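Local atomic coordinates of uncharacterized protein (Arthrobacter sp., PDB entry 3KOP), a protein that is of unknown function but adopts a cyclophilin-like fold and belongs to the DUF3830 family. Residues L55-Q60 and N73-F78; F100-N105 and I126-V131. All blocks are in the same frame, centred on the assembly; numbering follows the deposited sequence.

Interaction 1. Residues L55-Q60 and N73-F78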
loop_
_atom_site.group_PDB
_atom_site.type_symbol
_atom_site.label_atom_id
_atom_site.label_comp_id
_atom_site.label_asym_id
_atom_site.label_seq_id
_atom_site.Cartn_x
_atom_site.Cartn_y
_atom_site.Cartn_z
ATOM N N LEU F 55 25.817 -22.038 9.530
ATOM C CA LEU F 55 24.983 -22.980 10.268
ATOM C C LEU F 55 25.832 -23.857 11.192
ATOM O O LEU F 55 26.993 -24.178 10.874
ATOM C CB LEU F 55 24.170 -23.842 9.324
ATOM C CG LEU F 55 23.169 -23.102 8.430
ATOM C CD1 LEU F 55 22.486 -24.115 7.483
ATOM C CD2 LEU F 55 22.154 -22.269 9.220
ATOM N N PRO F 56 25.246 -24.268 12.317
ATOM C CA PRO F 56 23.837 -23.998 12.652
ATOM C C PRO F 56 23.581 -22.605 13.237
ATOM O O PRO F 56 24.504 -21.980 13.752
ATOM C CB PRO F 56 23.539 -25.060 13.709
ATOM C CG PRO F 56 24.842 -25.288 14.376
ATOM C CD PRO F 56 25.868 -25.169 13.300
ATOM N N GLN F 57 22.337 -22.144 13.145
ATOM C CA GLN F 57 21.874 -20.923 13.805
ATOM C C GLN F 57 20.594 -21.247 14.555
ATOM O O GLN F 57 19.623 -21.839 14.013
ATOM C CB GLN F 57 21.636 -19.793 12.810
ATOM C CG GLN F 57 22.897 -19.298 12.140
ATOM C CD GLN F 57 23.805 -18.535 13.095
ATOM O OE1 GLN F 57 23.333 -17.710 13.861
ATOM N NE2 GLN F 57 25.116 -18.765 12.998
ATOM N N SER F 58 20.572 -20.810 15.804
ATOM C CA SER F 58 19.595 -21.280 16.737
ATOM C C SER F 58 19.328 -20.227 17.770
ATOM O O SER F 58 20.246 -19.718 18.412
ATOM C CB SER F 58 20.124 -22.534 17.408
ATOM O OG SER F 58 19.125 -23.148 18.196
ATOM N N SER F 59 18.061 -19.912 17.942
ATOM C CA SER F 59 17.696 -18.925 18.925
ATOM C C SER F 59 16.200 -18.970 19.217
ATOM O O SER F 59 15.444 -19.609 18.508
ATOM C CB SER F 59 18.097 -17.554 18.407
ATOM O OG SER F 59 17.809 -16.554 19.354
ATOM N N GLN F 60 15.804 -18.290 20.280
ATOM C CA GLN F 60 14.395 -18.163 20.689
ATOM C C GLN F 60 13.522 -17.866 19.491
ATOM O O GLN F 60 13.847 -17.003 18.669
ATOM C CB GLN F 60 14.283 -17.012 21.714
ATOM C CG GLN F 60 12.886 -16.520 22.013
ATOM C CD GLN F 60 12.140 -17.494 22.890
ATOM O OE1 GLN F 60 12.593 -17.783 23.986
ATOM N NE2 GLN F 60 10.983 -17.994 22.415
ATOM N N ASN F 73 13.462 -16.272 14.125
ATOM C CA ASN F 73 14.387 -16.038 15.206
ATOM C C ASN F 73 15.224 -14.828 14.834
ATOM O O ASN F 73 15.138 -14.319 13.701
ATOM C CB ASN F 73 15.213 -17.307 15.548
ATOM C CG ASN F 73 16.246 -17.702 14.481
ATOM O OD1 ASN F 73 16.578 -16.924 13.598
ATOM N ND2 ASN F 73 16.753 -18.942 14.573
ATOM N N LEU F 74 16.009 -14.362 15.802
ATOM C CA LEU F 74 16.890 -13.215 15.627
ATOM C C LEU F 74 18.275 -13.609 16.144
ATOM O O LEU F 74 18.408 -14.055 17.274
ATOM C CB LEU F 74 16.371 -12.020 16.419
ATOM C CG LEU F 74 14.982 -11.462 16.096
ATOM C CD1 LEU F 74 14.606 -10.368 17.094
ATOM C CD2 LEU F 74 14.901 -10.956 14.648
ATOM N N VAL F 75 19.294 -13.451 15.313
ATOM C CA VAL F 75 20.652 -13.814 15.678
ATOM C C VAL F 75 21.612 -12.669 15.313
ATOM O O VAL F 75 21.322 -11.882 14.397
ATOM C CB VAL F 75 21.091 -15.118 14.970
ATOM C CG1 VAL F 75 20.147 -16.320 15.374
ATOM C CG2 VAL F 75 21.186 -14.933 13.450
ATOM N N PRO F 76 22.752 -12.580 16.011
ATOM C CA PRO F 76 23.761 -11.625 15.583
ATOM C C PRO F 76 24.205 -11.912 14.146
ATOM O O PRO F 76 24.228 -13.081 13.721
ATOM C CB PRO F 76 24.926 -11.864 16.563
ATOM C CG PRO F 76 24.355 -12.663 17.681
ATOM C CD PRO F 76 23.209 -13.409 17.150
ATOM N N ALA F 77 24.567 -10.856 13.413
ATOM C CA ALA F 77 25.109 -11.026 12.061
ATOM C C ALA F 77 26.280 -12.030 12.073
ATOM O O ALA F 77 27.073 -12.078 13.026
ATOM C CB ALA F 77 25.562 -9.710 11.501
ATOM N N PHE F 78 26.348 -12.851 11.035
ATOM C CA PHE F 78 27.342 -13.933 10.981
ATOM C C PHE F 78 28.165 -13.896 9.699
ATOM O O PHE F 78 29.217 -14.472 9.664
ATOM C CB PHE F 78 26.651 -15.308 11.137
ATOM C CG PHE F 78 25.341 -15.438 10.337
ATOM C CD1 PHE F 78 25.369 -15.614 8.955
ATOM C CD2 PHE F 78 24.113 -15.329 10.968
ATOM C CE1 PHE F 78 24.188 -15.736 8.219
ATOM C CE2 PHE F 78 22.904 -15.449 10.236
ATOM C CZ PHE F 78 22.947 -15.650 8.874
HETATM O O HOH W 1 24.753 -15.467 14.685
HETATM O O HOH W 2 15.710 -15.083 18.763
HETATM O O HOH W 3 20.103 -14.983 19.145
#
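Ser-59 and Gln-57 face Asn-73, Val-75 and Phe-78 across the splayed end of the beta hairpin formed by strands 57-63 and 70-76 of the cyclophilin-like fold. The axes of strand segments 57-60 and 73-76 run at 121° between their N-to-C directions and stay at least 5.9 Å apart, too far for regular ladder pairing, so water molecules and side chains make the connections. Water 2 donates to Gln-60 O and accepts from Leu-74 N, with Ser-59 OG 2.6 Å from the water oxygen. Water 3 links the same hydroxyl to Leu-74 O, and water 1 donates to both Gln-57 OE1 and Pro-76 O. Apolar contact is lighter: Ser-59 CB lies 3.9 Å from Val-75 CG1. Asn-73 ND2 comes within 3.7 Å of Ser-59 N, but its bond is to Leu-179 O of strand 178-183. The Gln-57 side chain starts toward 73-78, and the bend at chi2 (-70°) turns its amide to Val-75 and Phe-78, while its NE2 bonds Ala-54 O. With the amide fixed in this way, its plane lies 36° from that of the Phe-78 ring, Gln-57 CD is 3.9 Å from Phe-78 CD2, and OE1 sits 3.5 Å from Val-75 CG2.

Interaction 2. Residues F100-N105 and I126-V131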
loop_
_atom_site.group_PDB
_atom_site.type_symbol
_atom_site.label_atom_id
_atom_site.label_comp_id
_atom_site.label_asym_id
_atom_site.label_seq_id
_atom_site.Cartn_x
_atom_site.Cartn_y
_atom_site.Cartn_z
ATOM N N PHE F 100 16.397 -11.308 6.590
ATOM C CA PHE F 100 16.368 -9.858 6.714
ATOM C C PHE F 100 17.576 -9.395 7.511
ATOM O O PHE F 100 17.928 -10.005 8.553
ATOM C CB PHE F 100 15.148 -9.380 7.520
ATOM C CG PHE F 100 13.821 -9.930 7.053
ATOM C CD1 PHE F 100 13.380 -11.207 7.449
ATOM C CD2 PHE F 100 12.971 -9.152 6.278
ATOM C CE1 PHE F 100 12.145 -11.688 7.057
ATOM C CE2 PHE F 100 11.701 -9.639 5.897
ATOM C CZ PHE F 100 11.310 -10.894 6.267
ATOM N N THR F 101 18.175 -8.301 7.055
ATOM C CA THR F 101 19.216 -7.588 7.823
ATOM C C THR F 101 18.567 -6.386 8.513
ATOM O O THR F 101 17.932 -5.568 7.851
ATOM C CB THR F 101 20.320 -7.099 6.877
ATOM O OG1 THR F 101 20.946 -8.238 6.260
ATOM C CG2 THR F 101 21.362 -6.241 7.596
ATOM N N PHE F 102 18.692 -6.325 9.834
ATOM C CA PHE F 102 18.208 -5.209 10.633
ATOM C C PHE F 102 19.355 -4.625 11.460
ATOM O O PHE F 102 20.431 -5.225 11.560
ATOM C CB PHE F 102 17.123 -5.703 11.595
ATOM C CG PHE F 102 15.851 -6.096 10.927
ATOM C CD1 PHE F 102 15.103 -5.150 10.213
ATOM C CD2 PHE F 102 15.369 -7.394 11.024
ATOM C CE1 PHE F 102 13.891 -5.518 9.585
ATOM C CE2 PHE F 102 14.168 -7.759 10.419
ATOM C CZ PHE F 102 13.430 -6.818 9.687
ATOM N N THR F 103 19.115 -3.468 12.071
ATOM C CA THR F 103 20.011 -2.945 13.123
ATOM C C THR F 103 19.288 -3.019 14.470
ATOM O O THR F 103 18.097 -3.329 14.519
ATOM C CB THR F 103 20.394 -1.513 12.848
ATOM O OG1 THR F 103 19.237 -0.694 13.019
ATOM C CG2 THR F 103 20.905 -1.376 11.413
ATOM N N SER F 104 20.002 -2.757 15.563
ATOM C CA SER F 104 19.378 -2.709 16.903
ATOM C C SER F 104 18.193 -1.726 16.977
ATOM O O SER F 104 17.248 -1.927 17.768
ATOM C CB SER F 104 20.408 -2.285 17.950
ATOM O OG SER F 104 21.701 -2.682 17.546
ATOM N N ASN F 105 18.273 -0.660 16.177
ATOM C CA ASN F 105 17.225 0.371 16.107
ATOM C C ASN F 105 15.925 -0.098 15.477
ATOM O O ASN F 105 14.846 0.386 15.848
ATOM C CB ASN F 105 17.714 1.597 15.329
ATOM C CG ASN F 105 18.490 2.548 16.190
ATOM O OD1 ASN F 105 19.612 2.925 15.859
ATOM N ND2 ASN F 105 17.899 2.939 17.323
ATOM N N ILE F 126 21.687 -7.266 13.186
ATOM C CA ILE F 126 20.942 -8.458 13.567
ATOM C C ILE F 126 20.339 -9.124 12.305
ATOM O O ILE F 126 19.923 -8.431 11.363
ATOM C CB ILE F 126 19.804 -8.084 14.539
ATOM C CG1 ILE F 126 20.350 -7.275 15.724
ATOM C CG2 ILE F 126 19.008 -9.327 14.967
ATOM C CD1 ILE F 126 21.629 -7.765 16.267
ATOM N N VAL F 127 20.309 -10.454 12.288
ATOM C CA VAL F 127 19.664 -11.187 11.201
ATOM C C VAL F 127 18.373 -11.826 11.727
ATOM O O VAL F 127 18.351 -12.418 12.824
ATOM C CB VAL F 127 20.634 -12.203 10.563
ATOM C CG1 VAL F 127 19.922 -13.094 9.499
ATOM C CG2 VAL F 127 21.826 -11.439 9.908
ATOM N N ASP F 128 17.307 -11.630 10.955
ATOM C CA ASP F 128 15.987 -12.251 11.152
ATOM C C ASP F 128 15.895 -13.370 10.135
ATOM O O ASP F 128 15.957 -13.117 8.940
ATOM C CB ASP F 128 14.915 -11.191 10.921
ATOM C CG ASP F 128 13.507 -11.680 11.085
ATOM O OD1 ASP F 128 13.179 -12.863 10.770
ATOM O OD2 ASP F 128 12.669 -10.822 11.488
ATOM N N LEU F 129 15.787 -14.604 10.622
ATOM C CA LEU F 129 15.557 -15.775 9.794
ATOM C C LEU F 129 14.130 -16.236 10.024
ATOM O O LEU F 129 13.754 -16.558 11.157
ATOM C CB LEU F 129 16.549 -16.899 10.103
ATOM C CG LEU F 129 18.018 -16.523 9.862
ATOM C CD1 LEU F 129 19.014 -17.613 10.455
ATOM C CD2 LEU F 129 18.277 -16.264 8.393
ATOM N N ALA F 130 13.348 -16.238 8.945
ATOM C CA ALA F 130 11.899 -16.384 9.025
ATOM C C ALA F 130 11.370 -17.499 8.147
ATOM O O ALA F 130 11.871 -17.742 7.044
ATOM C CB ALA F 130 11.178 -15.032 8.678
ATOM N N VAL F 131 10.322 -18.142 8.652
ATOM C CA VAL F 131 9.608 -19.187 7.974
ATOM C C VAL F 131 8.155 -18.739 7.813
ATOM O O VAL F 131 7.504 -18.365 8.784
ATOM C CB VAL F 131 9.646 -20.495 8.797
ATOM C CG1 VAL F 131 8.671 -21.546 8.241
ATOM C CG2 VAL F 131 11.066 -21.046 8.810
#
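Phe-100 and Asp-128 pair through two backbone bonds, Phe-100 N to Asp-128 O and Asp-128 N to Phe-100 O, both 3.0 Å. Phe-102 and Ile-126 form the next hydrogen-bonded pair. There, Phe-102 N donates to Ile-126 O almost straight, at 174° about the hydrogen, whereas Ile-126 N approaches Phe-102 O from above the carbonyl plane. Between them, Thr-101 and Val-127 make a non-hydrogen-bonded pair, and Val-127 CA lends a C-H...O contact to Phe-100 O at 3.4 Å.

On one face of this ladder the Asp-128 side chain runs alongside both phenylalanines and points the same way. With CG anti to the backbone N, its carboxylate lies beside both rings, its plane inclined by just over 50° to each. Phe-102 presents its edge to the aspartate methylene, CE2 lying 3.5 Å from Asp-128 CB. The Phe-100 ring has Asp-128 O and Ala-130 CB in its plane at the edge; its CE1 is 3.8 Å from that methyl.

Farther out, Val-147 of strand 145-157 touches both phenylalanine rings, and Tyr-72 and Leu-74 of strand 70-76 touch Asp-128. Thr-101 and Val-127 face the other way, and Thr-101 OG1 bonds Glu-82 OE1. After the ladder the chain turns into helix 104-107: Thr-103 is its N-cap, OG1 accepting a weak bond from Asn-105 N at 3.3 Å, and Asn-105 OD1 reaches Arg-46 of a neighbouring subunit.

The alternating pairs and the 143° between strand directions identify a twisted antiparallel ladder, one of those that build the curled beta sheet of the cyclophilin-like fold.

How the interactions relate
The two contacts are successive steps across one antiparallel sheet, with centres about 10 Å apart. Strands 70-76 and 125-132 are the shared neighbours: Val-75 O lies 2.7 Å from Val-127 N, and Asn-73 N lies 3.0 Å from Leu-129 O, both probable hydrogen bonds. Side chains join them too, with Leu-74 CD2 at 3.7 Å from Asp-128 CB. The order across the sheet is therefore 57-63, 70-76, 125-132, 96-103, with the water-bridged contact of interaction 1 two strand spacings from the regular ladder of interaction 2. Along the chain they follow in series, interaction 1 closing before interaction 2 opens.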